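Putative sugar isomerase (Parabacteroides distasonis, PDB 3LMZ) probably acts as a sugar isomerase with a xylose isomerase-like TIM-barrel fold, though its substrate is not established. Local coordinates at residues 24-29 with 241-246. Numbering follows the deposited sequence. Where two conformers were deposited one is given.
Sequences GYTFVN and LGIAES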
# COMPACT_ATOMS: atom_id res chain seq x y z
N GLY A 24 17.69 -2.93 -5.12
CA GLY A 24 18.31 -3.52 -3.95
C GLY A 24 18.64 -2.53 -2.82
O GLY A 24 18.59 -2.93 -1.63
N TYR A 25 18.95 -1.28 -3.14
CA TYR A 25 19.27 -0.29 -2.11
C TYR A 25 18.14 -0.11 -1.09
O TYR A 25 18.38 0.28 0.07
CB TYR A 25 19.67 1.04 -2.73
CG TYR A 25 20.18 2.07 -1.78
CD1 TYR A 25 21.40 1.89 -1.15
CD2 TYR A 25 19.48 3.24 -1.55
CE1 TYR A 25 21.91 2.88 -0.30
CE2 TYR A 25 19.99 4.24 -0.74
CZ TYR A 25 21.21 4.00 -0.10
OH TYR A 25 21.84 4.94 0.73
N THR A 26 16.90 -0.37 -1.53
CA THR A 26 15.79 -0.35 -0.56
C THR A 26 16.12 -1.15 0.71
O THR A 26 15.70 -0.79 1.82
CB THR A 26 14.54 -0.87 -1.21
OG1 THR A 26 14.17 0.01 -2.27
CG2 THR A 26 13.37 -0.98 -0.22
N PHE A 27 16.83 -2.29 0.52
CA PHE A 27 17.18 -3.23 1.57
C PHE A 27 18.68 -3.16 1.91
O PHE A 27 19.22 -4.13 2.42
CB PHE A 27 16.76 -4.64 1.11
CG PHE A 27 15.28 -4.82 1.09
CD1 PHE A 27 14.58 -5.11 2.26
CD2 PHE A 27 14.55 -4.63 -0.07
CE1 PHE A 27 13.20 -5.25 2.25
CE2 PHE A 27 13.17 -4.77 -0.06
CZ PHE A 27 12.51 -5.04 1.10
N VAL A 28 19.30 -1.98 1.85
CA VAL A 28 20.72 -1.86 2.20
C VAL A 28 21.01 -2.29 3.62
O VAL A 28 22.09 -2.80 3.91
CB VAL A 28 21.24 -0.43 1.96
CG1 VAL A 28 20.55 0.62 2.89
CG2 VAL A 28 22.79 -0.34 2.08
N ASN A 29 20.03 -2.12 4.54
CA ASN A 29 20.21 -2.47 5.92
C ASN A 29 19.76 -3.91 6.31
O ASN A 29 19.78 -4.27 7.51
CB ASN A 29 19.51 -1.44 6.84
CG ASN A 29 20.21 -0.07 6.80
OD1 ASN A 29 21.43 -0.02 6.79
ND2 ASN A 29 19.45 0.99 6.71
N LEU A 241 6.83 -0.73 6.44
CA LEU A 241 5.52 -0.13 6.33
C LEU A 241 5.38 0.81 5.13
O LEU A 241 4.37 0.85 4.44
CB LEU A 241 5.16 0.57 7.65
CG LEU A 241 3.69 0.70 8.01
CD1 LEU A 241 3.07 -0.61 8.52
CD2 LEU A 241 3.61 1.80 9.05
N GLY A 242 6.45 1.57 4.87
CA GLY A 242 6.49 2.50 3.75
C GLY A 242 6.64 1.84 2.40
O GLY A 242 6.05 2.25 1.40
N ILE A 243 7.48 0.81 2.38
CA ILE A 243 7.64 -0.05 1.18
C ILE A 243 6.27 -0.59 0.79
O ILE A 243 5.80 -0.44 -0.35
CB ILE A 243 8.65 -1.19 1.41
CG1 ILE A 243 10.09 -0.67 1.53
CG2 ILE A 243 8.52 -2.16 0.24
CD1 ILE A 243 11.03 -1.71 2.15
N ALA A 244 5.56 -1.15 1.75
CA ALA A 244 4.26 -1.84 1.45
C ALA A 244 3.16 -0.89 1.05
O ALA A 244 2.48 -1.12 0.07
CB ALA A 244 3.83 -2.67 2.68
N GLU A 245 3.10 0.28 1.72
CA GLU A 245 2.13 1.29 1.31
C GLU A 245 2.43 1.77 -0.10
O GLU A 245 1.54 1.92 -0.93
CB GLU A 245 2.16 2.51 2.24
CG GLU A 245 1.17 3.61 1.84
CD GLU A 245 1.16 4.83 2.76
OE1 GLU A 245 1.66 4.69 3.92
OE2 GLU A 245 0.60 5.86 2.31
N SER A 246 3.72 2.00 -0.42
CA SER A 246 4.07 2.49 -1.73
C SER A 246 3.71 1.47 -2.82
O SER A 246 3.23 1.85 -3.92
CB SER A 246 5.57 2.73 -1.79
OG SER A 246 6.04 3.77 -0.96
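Ile-243 of the last helix reaches tip to tip toward Thr-26, its CD1 lying 3.4 Å from Thr-26 CG2, closer than carbon atoms usually pack. Ile-243 CG1 follows at 3.7 Å from the same Thr-26 CG2, so this one methyl meets the last two carbons of the isoleucine. With chi1 at -64°, Thr-26 OG1 lies beside the backbone N and CG2 opposite that N, which directs the methyl at the helix and turns OG1 aside to Leu-230 O and Tyr-232 N, where the buried hydroxyl is hydrogen-bonded. Phe-27 adds a looser touch: its ring end CZ is 3.8 Å from Ile-243 CD1, and the methyl approaches the ring obliquely. Three buried residues thus make a small apolar joint that buries 110 Å², both sides summed. On the solvent side the loop diverges from segment 241-246, and exposed Asn-29 bonds through ND2 to Met-236 O. Within the helix, Ser-246 OG donates to Gly-242 O (2.8 Å) and is itself met by Ile-205 N; Ser-246 N reaches the same carbonyl oxygen from the opposite face of its plane. In the TIM barrel the contact joins the loop following strand 19-22 to the C-terminal helix 240-256; Met-22 of that strand packs against both Phe-27 and Ile-243, Phe-27 also packs on Thr-35, Thr-38 and Leu-39 of helix 32-41, and Ala-244 meets Ala-244 of the second subunit.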